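PDB 2OV9: acyl-coenzyme A thioesterase THEM4 from Rhodococcus sp., which probably hydrolyses fatty acyl-coenzyme A thioesters to the free fatty acid and coenzyme A, as a hotdog-fold member of the THEM4/THEM5 family. Local coordinates for residues G127-L138 with L158-L168; L138-N146 with C200-V208. All coordinates share one frame; numbering follows the deposited sequence. Where two conformers were deposited one is given.

Interaction 1. Residues G127-L138 with L158-L168; sequences GHVHGGVSALLL and LSTRYHRPTPL
H128 and P167 face each other in a single beta bridge, gripped by V129 N to T166 O (2.8 Å, 171° at the hydrogen) and L168 N to G127 O (3.0 Å), while beyond it helix 131-138 crosses strand 158-162 at 131°. In this hotdog fold the central helix is thus tied, at its N-terminal approach, to the chain leaving an outer strand, one that pairs with a strand of the second subunit. The H128 ring lies alongside P165, its CD2 3.5 Å from P165 CB, and its ND1 bonds to P126 O. L168 crosses V129, CD2 meeting V129 CG2 at 3.7 Å; with CG1 anti to the backbone N (chi1 174°), V129 turns its other methyl, CG2, toward T166 CG2 and L168. One water joins S134 OG to T166 OG1. At the helix start H130 ND1 caps G132 N in the plane of its ring, and H130 NE2 bonds to H140 of the second subunit. Y162 reaches from the strand to the first turn of the helix, its hydroxyl passing A135 CB and donating to G131 O at 2.7 Å, from above the carbonyl plane and on the face opposite A135 N.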
loop_
_atom_site.group_PDB
_atom_site.type_symbol
_atom_site.label_atom_id
_atom_site.label_comp_id
_atom_site.label_asym_id
_atom_site.label_seq_id
_atom_site.Cartn_x
_atom_site.Cartn_y
_atom_site.Cartn_z
ATOM N N GLY B 127 -7.789 -13.750 -5.149
ATOM C CA GLY B 127 -6.611 -14.391 -5.725
ATOM C C GLY B 127 -5.685 -13.462 -6.484
ATOM O O GLY B 127 -4.705 -13.922 -7.053
ATOM N N HIS B 128 -5.995 -12.160 -6.490
ATOM C CA HIS B 128 -5.259 -11.194 -7.286
ATOM C C HIS B 128 -4.874 -9.956 -6.486
ATOM O O HIS B 128 -5.465 -9.664 -5.432
ATOM C CB HIS B 128 -6.036 -10.817 -8.546
ATOM C CG HIS B 128 -6.244 -11.985 -9.471
ATOM N ND1 HIS B 128 -7.198 -12.950 -9.248
ATOM C CD2 HIS B 128 -5.568 -12.376 -10.577
ATOM C CE1 HIS B 128 -7.124 -13.871 -10.194
ATOM N NE2 HIS B 128 -6.145 -13.543 -11.016
ATOM N N VAL B 129 -3.852 -9.279 -6.985
ATOM C CA VAL B 129 -3.281 -8.116 -6.339
ATOM C C VAL B 129 -4.247 -6.971 -6.534
ATOM O O VAL B 129 -4.739 -6.743 -7.651
ATOM C CB VAL B 129 -1.939 -7.746 -7.006
ATOM C CG1 VAL B 129 -1.390 -6.422 -6.441
ATOM C CG2 VAL B 129 -0.917 -8.895 -6.815
ATOM N N HIS B 130 -4.519 -6.243 -5.462
ATOM C CA HIS B 130 -5.312 -5.018 -5.555
ATOM C C HIS B 130 -4.728 -4.055 -6.610
ATOM O O HIS B 130 -3.532 -3.747 -6.589
ATOM C CB HIS B 130 -5.338 -4.365 -4.182
ATOM C CG HIS B 130 -6.397 -3.327 -4.017
ATOM N ND1 HIS B 130 -6.399 -2.147 -4.728
ATOM C CD2 HIS B 130 -7.474 -3.273 -3.194
ATOM C CE1 HIS B 130 -7.441 -1.420 -4.367
ATOM N NE2 HIS B 130 -8.104 -2.076 -3.431
ATOM N N GLY B 131 -5.555 -3.562 -7.522
ATOM C CA GLY B 131 -5.082 -2.650 -8.548
ATOM C C GLY B 131 -4.330 -1.458 -7.953
ATOM O O GLY B 131 -3.364 -0.962 -8.539
ATOM N N GLY B 132 -4.758 -1.024 -6.772
ATOM C CA GLY B 132 -4.096 0.095 -6.045
ATOM C C GLY B 132 -2.704 -0.282 -5.546
ATOM O O GLY B 132 -1.808 0.563 -5.472
ATOM N N VAL B 133 -2.523 -1.550 -5.166
ATOM C CA VAL B 133 -1.211 -2.009 -4.723
ATOM C C VAL B 133 -0.291 -2.019 -5.942
ATOM O O VAL B 133 0.890 -1.636 -5.859
ATOM C CB VAL B 133 -1.280 -3.421 -4.088
ATOM C CG1 VAL B 133 0.129 -4.080 -3.997
ATOM C CG2 VAL B 133 -1.948 -3.349 -2.709
ATOM N N SER B 134 -0.813 -2.476 -7.082
ATOM C CA SER B 134 -0.011 -2.447 -8.318
ATOM C C SER B 134 0.453 -1.028 -8.622
ATOM O O SER B 134 1.619 -0.789 -9.002
ATOM C CB SER B 134 -0.806 -3.028 -9.481
ATOM O OG SER B 134 -0.779 -4.445 -9.382
ATOM N N ALA B 135 -0.453 -0.079 -8.429
ATOM C CA ALA B 135 -0.134 1.332 -8.644
ATOM C C ALA B 135 0.937 1.794 -7.648
ATOM O O ALA B 135 1.876 2.524 -8.034
ATOM C CB ALA B 135 -1.428 2.203 -8.534
ATOM N N LEU B 136 0.807 1.364 -6.377
ATOM C CA LEU B 136 1.775 1.763 -5.340
ATOM C C LEU B 136 3.160 1.237 -5.702
ATOM O O LEU B 136 4.153 1.979 -5.643
ATOM C CB LEU B 136 1.362 1.252 -3.948
ATOM C CG LEU B 136 2.414 1.117 -2.833
ATOM C CD1 LEU B 136 2.969 2.467 -2.299
ATOM C CD2 LEU B 136 1.815 0.374 -1.663
ATOM N N LEU B 137 3.244 -0.045 -6.053
ATOM C CA LEU B 137 4.547 -0.654 -6.365
ATOM C C LEU B 137 5.178 0.055 -7.552
ATOM O O LEU B 137 6.361 0.415 -7.506
ATOM C CB LEU B 137 4.429 -2.167 -6.678
ATOM C CG LEU B 137 3.808 -3.089 -5.621
ATOM C CD1 LEU B 137 4.013 -4.581 -5.955
ATOM C CD2 LEU B 137 4.364 -2.765 -4.278
ATOM N N LEU B 138 4.386 0.273 -8.599
ATOM C CA LEU B 138 4.897 0.894 -9.851
ATOM C C LEU B 138 5.333 2.344 -9.604
ATOM O O LEU B 138 6.375 2.778 -10.087
ATOM C CB LEU B 138 3.871 0.806 -11.003
ATOM C CG LEU B 138 3.841 -0.584 -11.681
ATOM C CD1 LEU B 138 2.653 -0.709 -12.599
ATOM C CD2 LEU B 138 5.105 -0.825 -12.469
ATOM N N LEU B 158 0.573 10.169 -12.581
ATOM C CA LEU B 158 0.823 8.755 -12.791
ATOM C C LEU B 158 -0.361 8.281 -13.619
ATOM O O LEU B 158 -1.506 8.579 -13.279
ATOM C CB LEU B 158 0.877 8.039 -11.436
ATOM C CG LEU B 158 1.505 6.667 -11.252
ATOM C CD1 LEU B 158 3.029 6.793 -11.155
ATOM C CD2 LEU B 158 0.903 5.999 -9.981
ATOM N N SER B 159 -0.093 7.599 -14.724
ATOM C CA SER B 159 -1.152 6.984 -15.522
ATOM C C SER B 159 -0.948 5.495 -15.565
ATOM O O SER B 159 -0.021 5.039 -16.224
ATOM C CB SER B 159 -1.125 7.520 -16.939
ATOM O OG SER B 159 -1.250 8.930 -16.892
ATOM N N THR B 160 -1.818 4.746 -14.884
ATOM C CA THR B 160 -1.661 3.295 -14.789
ATOM C C THR B 160 -2.725 2.591 -15.601
ATOM O O THR B 160 -3.904 2.900 -15.484
ATOM C CB THR B 160 -1.719 2.840 -13.307
ATOM O OG1 THR B 160 -0.952 3.761 -12.513
ATOM C CG2 THR B 160 -1.155 1.436 -13.141
ATOM N N ARG B 161 -2.291 1.643 -16.429
ATOM C CA ARG B 161 -3.178 0.895 -17.307
ATOM C C ARG B 161 -3.138 -0.580 -16.920
ATOM O O ARG B 161 -2.069 -1.128 -16.675
ATOM C CB ARG B 161 -2.743 1.082 -18.779
ATOM C CG ARG B 161 -3.077 2.468 -19.349
ATOM C CD ARG B 161 -3.022 2.533 -20.900
ATOM N NE ARG B 161 -3.931 1.578 -21.544
ATOM C CZ ARG B 161 -3.598 0.744 -22.530
ATOM N NH1 ARG B 161 -2.367 0.743 -23.056
ATOM N NH2 ARG B 161 -4.525 -0.078 -23.018
ATOM N N TYR B 162 -4.307 -1.212 -16.897
ATOM C CA TYR B 162 -4.457 -2.568 -16.426
ATOM C C TYR B 162 -4.862 -3.462 -17.579
ATOM O O TYR B 162 -5.938 -3.294 -18.154
ATOM C CB TYR B 162 -5.507 -2.606 -15.299
ATOM C CG TYR B 162 -5.068 -1.802 -14.095
ATOM C CD1 TYR B 162 -4.409 -2.415 -13.023
ATOM C CD2 TYR B 162 -5.272 -0.426 -14.041
ATOM C CE1 TYR B 162 -3.981 -1.655 -11.917
ATOM C CE2 TYR B 162 -4.838 0.333 -12.949
ATOM C CZ TYR B 162 -4.209 -0.302 -11.887
ATOM O OH TYR B 162 -3.781 0.450 -10.813
ATOM N N HIS B 163 -4.010 -4.428 -17.883
ATOM C CA HIS B 163 -4.123 -5.214 -19.102
ATOM C C HIS B 163 -4.647 -6.618 -18.853
ATOM O O HIS B 163 -5.464 -7.122 -19.623
ATOM C CB HIS B 163 -2.748 -5.278 -19.783
ATOM C CG HIS B 163 -2.122 -3.933 -20.004
ATOM N ND1 HIS B 163 -2.425 -3.146 -21.096
ATOM C CD2 HIS B 163 -1.243 -3.219 -19.262
ATOM C CE1 HIS B 163 -1.751 -2.009 -21.019
ATOM N NE2 HIS B 163 -1.016 -2.032 -19.925
ATOM N N ARG B 164 -4.123 -7.260 -17.804
ATOM C CA ARG B 164 -4.425 -8.651 -17.477
ATOM C C ARG B 164 -4.452 -8.744 -15.950
ATOM O O ARG B 164 -3.746 -7.988 -15.277
ATOM C CB ARG B 164 -3.321 -9.579 -17.993
ATOM C CG ARG B 164 -2.990 -9.432 -19.462
ATOM C CD ARG B 164 -1.821 -10.316 -19.871
ATOM N NE ARG B 164 -2.094 -11.741 -19.680
ATOM C CZ ARG B 164 -2.811 -12.507 -20.514
ATOM N NH1 ARG B 164 -3.345 -12.007 -21.626
ATOM N NH2 ARG B 164 -2.989 -13.793 -20.243
ATOM N N PRO B 165 -5.301 -9.630 -15.397
ATOM C CA PRO B 165 -5.275 -9.925 -13.950
ATOM C C PRO B 165 -3.852 -10.128 -13.407
ATOM O O PRO B 165 -3.005 -10.739 -14.070
ATOM C CB PRO B 165 -6.052 -11.243 -13.863
ATOM C CG PRO B 165 -7.103 -11.093 -14.962
ATOM C CD PRO B 165 -6.386 -10.369 -16.086
ATOM N N THR B 166 -3.600 -9.606 -12.214
ATOM C CA THR B 166 -2.283 -9.697 -11.605
ATOM C C THR B 166 -2.373 -10.653 -10.423
ATOM O O THR B 166 -2.956 -10.311 -9.406
ATOM C CB THR B 166 -1.835 -8.317 -11.094
ATOM O OG1 THR B 166 -2.009 -7.334 -12.129
ATOM C CG2 THR B 166 -0.376 -8.370 -10.693
ATOM N N PRO B 167 -1.832 -11.856 -10.550
ATOM C CA PRO B 167 -2.093 -12.830 -9.486
ATOM C C PRO B 167 -1.252 -12.692 -8.245
ATOM O O PRO B 167 -0.109 -12.275 -8.304
ATOM C CB PRO B 167 -1.767 -14.183 -10.150
ATOM C CG PRO B 167 -0.765 -13.815 -11.241
ATOM C CD PRO B 167 -1.046 -12.423 -11.671
ATOM N N LEU B 168 -1.830 -13.090 -7.123
ATOM C CA LEU B 168 -1.091 -13.319 -5.892
ATOM C C LEU B 168 -0.375 -14.661 -6.010
ATOM O O LEU B 168 -0.712 -15.479 -6.882
ATOM C CB LEU B 168 -2.073 -13.367 -4.708
ATOM C CG LEU B 168 -2.896 -12.109 -4.374
ATOM C CD1 LEU B 168 -3.912 -12.447 -3.314
ATOM C CD2 LEU B 168 -1.950 -10.985 -3.916
HETATM O O HOH W 1 -3.225 -5.131 -10.273
HETATM O O HOH W 2 -5.519 -8.097 -10.572
#

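Interaction 2. Residues L138-N146 with C200-V208; sequences LDHVLGVAN and CVSVEGLFV
L138, L142 and N146, one on each successive turn of the helix, meet strand 201-208 through V201, V203, G205 and F207, at an axis angle of 53° and a closest axis approach of 9.3 Å. The apolar contacts come first. L138 lays CD1 across V201 CG1 at 3.6 Å, while the L138 and V203 side chains slide past each other in opposite directions, with L138 CB against V203 CG1. That V203 methyl stands between its backbone N and carbonyl carbon (chi1 65°), a position from which it touches L138 and also meets L142 CD1, tip to tip, at 3.8 Å. The same L142 methyl sits 3.7 Å from G205 N; G205, with no side chain, lets this methyl lie against the strand backbone. Farther along, L142 CB approaches F207 CZ obliquely at 3.7 Å.

This is the helix-on-sheet core of the hotdog fold, with the long helix lying against the curved antiparallel sheet. At the near end of the strand, C200 and V201 both face I192 in a classic beta bulge.

The polar contact is an amide on a ring. N146 ND2 stands 3.3 Å above the plane of F207, over its centre, with the amide plane perpendicular to the ring. The amide oxygen bonds to T188 OG1 on strand 185-194, and ND2 too has a hydrogen-bond partner outside the two segments, which helps fix the amide's rotation. An alanine in place of F207 removes the ring and would probably cost N146 ND2 its aromatic face, though not its hydrogen bond, and open a gap beside L142 CB. F207 also packs on T155 of strand 154-162 and on T188.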
loop_
_atom_site.group_PDB
_atom_site.type_symbol
_atom_site.label_atom_id
_atom_site.label_comp_id
_atom_site.label_asym_id
_atom_site.label_seq_id
_atom_site.Cartn_x
_atom_site.Cartn_y
_atom_site.Cartn_z
ATOM N N LEU B 138 4.386 0.273 -8.599
ATOM C CA LEU B 138 4.897 0.894 -9.851
ATOM C C LEU B 138 5.333 2.344 -9.604
ATOM O O LEU B 138 6.375 2.778 -10.087
ATOM C CB LEU B 138 3.871 0.806 -11.003
ATOM C CG LEU B 138 3.841 -0.584 -11.681
ATOM C CD1 LEU B 138 2.653 -0.709 -12.599
ATOM C CD2 LEU B 138 5.105 -0.825 -12.469
ATOM N N ASP B 139 4.540 3.091 -8.843
ATOM C CA ASP B 139 4.941 4.441 -8.484
ATOM C C ASP B 139 6.365 4.440 -7.888
ATOM O O ASP B 139 7.265 5.161 -8.363
ATOM C CB ASP B 139 3.938 5.042 -7.494
ATOM C CG ASP B 139 4.328 6.432 -7.048
ATOM O OD1 ASP B 139 4.087 7.383 -7.799
ATOM O OD2 ASP B 139 4.892 6.583 -5.955
ATOM N N HIS B 140 6.565 3.633 -6.846
ATOM C CA HIS B 140 7.869 3.528 -6.212
ATOM C C HIS B 140 8.998 3.103 -7.142
ATOM O O HIS B 140 10.081 3.688 -7.118
ATOM C CB HIS B 140 7.857 2.557 -5.029
ATOM C CG HIS B 140 9.048 2.732 -4.149
ATOM N ND1 HIS B 140 9.152 3.776 -3.256
ATOM C CD2 HIS B 140 10.229 2.071 -4.101
ATOM C CE1 HIS B 140 10.331 3.728 -2.659
ATOM N NE2 HIS B 140 10.998 2.691 -3.141
ATOM N N VAL B 141 8.771 2.054 -7.927
ATOM C CA VAL B 141 9.759 1.645 -8.921
ATOM C C VAL B 141 10.192 2.778 -9.851
ATOM O O VAL B 141 11.383 2.876 -10.179
ATOM C CB VAL B 141 9.266 0.431 -9.748
ATOM C CG1 VAL B 141 10.306 0.044 -10.779
ATOM C CG2 VAL B 141 9.056 -0.732 -8.800
ATOM N N LEU B 142 9.237 3.609 -10.297
ATOM C CA LEU B 142 9.578 4.773 -11.141
ATOM C C LEU B 142 10.501 5.736 -10.394
ATOM O O LEU B 142 11.437 6.279 -10.981
ATOM C CB LEU B 142 8.320 5.545 -11.623
ATOM C CG LEU B 142 7.302 4.773 -12.482
ATOM C CD1 LEU B 142 6.254 5.732 -13.014
ATOM C CD2 LEU B 142 8.013 4.060 -13.614
ATOM N N GLY B 143 10.232 5.944 -9.106
ATOM C CA GLY B 143 11.133 6.748 -8.256
ATOM C C GLY B 143 12.547 6.201 -8.198
ATOM O O GLY B 143 13.527 6.939 -8.264
ATOM N N VAL B 144 12.655 4.889 -8.064
ATOM C CA VAL B 144 13.945 4.244 -8.005
ATOM C C VAL B 144 14.622 4.310 -9.366
ATOM O O VAL B 144 15.833 4.534 -9.441
ATOM C CB VAL B 144 13.810 2.775 -7.545
ATOM C CG1 VAL B 144 15.157 2.073 -7.567
ATOM C CG2 VAL B 144 13.204 2.707 -6.143
ATOM N N ALA B 145 13.857 4.094 -10.442
ATOM C CA ALA B 145 14.407 4.205 -11.803
ATOM C C ALA B 145 14.941 5.597 -12.044
ATOM O O ALA B 145 15.993 5.775 -12.650
ATOM C CB ALA B 145 13.379 3.835 -12.851
ATOM N N ASN B 146 14.239 6.608 -11.558
ATOM C CA ASN B 146 14.778 7.949 -11.659
ATOM C C ASN B 146 16.085 8.145 -10.888
ATOM O O ASN B 146 16.998 8.794 -11.397
ATOM C CB ASN B 146 13.742 8.993 -11.218
ATOM C CG ASN B 146 12.576 9.120 -12.194
ATOM O OD1 ASN B 146 12.687 8.751 -13.353
ATOM N ND2 ASN B 146 11.471 9.700 -11.734
ATOM N N CYS B 200 0.850 -7.218 -17.073
ATOM C CA CYS B 200 -0.360 -7.154 -16.272
ATOM C C CYS B 200 -0.775 -5.705 -16.078
ATOM O O CYS B 200 -1.939 -5.343 -16.309
ATOM C CB CYS B 200 -0.100 -7.787 -14.901
ATOM S SG CYS B 200 0.146 -9.533 -15.037
ATOM N N VAL B 201 0.175 -4.889 -15.635
ATOM C CA VAL B 201 -0.059 -3.463 -15.396
ATOM C C VAL B 201 1.096 -2.682 -15.988
ATOM O O VAL B 201 2.250 -3.121 -15.948
ATOM C CB VAL B 201 -0.109 -3.133 -13.893
ATOM C CG1 VAL B 201 -0.634 -1.664 -13.659
ATOM C CG2 VAL B 201 -1.012 -4.106 -13.184
ATOM N N SER B 202 0.812 -1.496 -16.519
ATOM C CA SER B 202 1.876 -0.655 -17.007
ATOM C C SER B 202 1.609 0.746 -16.483
ATOM O O SER B 202 0.507 1.057 -16.091
ATOM C CB SER B 202 1.935 -0.689 -18.547
ATOM O OG SER B 202 0.762 -0.142 -19.155
ATOM N N VAL B 203 2.639 1.569 -16.469
ATOM C CA VAL B 203 2.521 2.934 -15.984
ATOM C C VAL B 203 3.414 3.878 -16.772
ATOM O O VAL B 203 4.460 3.467 -17.300
ATOM C CB VAL B 203 2.860 3.027 -14.473
ATOM C CG1 VAL B 203 4.329 2.667 -14.214
ATOM C CG2 VAL B 203 2.521 4.440 -13.919
ATOM N N GLU B 204 2.922 5.107 -16.912
ATOM C CA GLU B 204 3.702 6.270 -17.346
ATOM C C GLU B 204 3.600 7.334 -16.249
ATOM O O GLU B 204 2.474 7.752 -15.908
ATOM C CB GLU B 204 3.123 6.866 -18.638
ATOM C CG GLU B 204 3.429 6.118 -19.937
ATOM C CD GLU B 204 2.753 6.733 -21.171
ATOM O OE1 GLU B 204 2.388 7.938 -21.150
ATOM O OE2 GLU B 204 2.585 6.003 -22.177
ATOM N N GLY B 205 4.738 7.785 -15.721
ATOM C CA GLY B 205 4.749 8.874 -14.725
ATOM C C GLY B 205 5.506 10.094 -15.209
ATOM O O GLY B 205 6.472 9.990 -15.978
ATOM N N LEU B 206 5.047 11.251 -14.754
ATOM C CA LEU B 206 5.669 12.523 -15.056
ATOM C C LEU B 206 6.183 13.082 -13.751
ATOM O O LEU B 206 5.489 13.043 -12.724
ATOM C CB LEU B 206 4.665 13.483 -15.698
ATOM C CG LEU B 206 4.012 13.038 -17.016
ATOM C CD1 LEU B 206 2.908 14.012 -17.438
ATOM C CD2 LEU B 206 5.054 12.880 -18.143
ATOM N N PHE B 207 7.411 13.589 -13.788
ATOM C CA PHE B 207 8.076 14.067 -12.589
ATOM C C PHE B 207 8.653 15.453 -12.853
ATOM O O PHE B 207 8.799 15.865 -14.006
ATOM C CB PHE B 207 9.170 13.084 -12.153
ATOM C CG PHE B 207 8.654 11.714 -11.787
ATOM C CD1 PHE B 207 8.426 11.378 -10.455
ATOM C CD2 PHE B 207 8.401 10.762 -12.765
ATOM C CE1 PHE B 207 7.946 10.118 -10.104
ATOM C CE2 PHE B 207 7.914 9.480 -12.432
ATOM C CZ PHE B 207 7.694 9.154 -11.106
ATOM N N VAL B 208 8.967 16.171 -11.781
ATOM C CA VAL B 208 9.515 17.521 -11.898
ATOM C C VAL B 208 10.738 17.683 -10.991
ATOM O O VAL B 208 10.602 17.646 -9.766
ATOM C CB VAL B 208 8.457 18.599 -11.550
ATOM C CG1 VAL B 208 8.937 20.011 -11.951
ATOM C CG2 VAL B 208 7.119 18.282 -12.218
#

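How the interactions relate
From the N terminus, the chain passes through 127-130 into helix 131-148, whose first turns belong to interaction 1 and whose later turns belong to interaction 2, with L138 common to both. Strand 154-162 and its exit then return to the start of the helix, closing interaction 1 over 19 intervening residues. After strands 171-182 and 185-194, strand 199-208 comes back to the helix and closes interaction 2 over 53. The segments alternate, so the two loops cross. Strands 154-162 and 199-208 are neighbours in the sheet, where H163 NE2 lies 2.7 Å from S202 OG and T160 packs on V201. One helix is thereby fastened to two adjacent strands, and both contacts touch the second subunit.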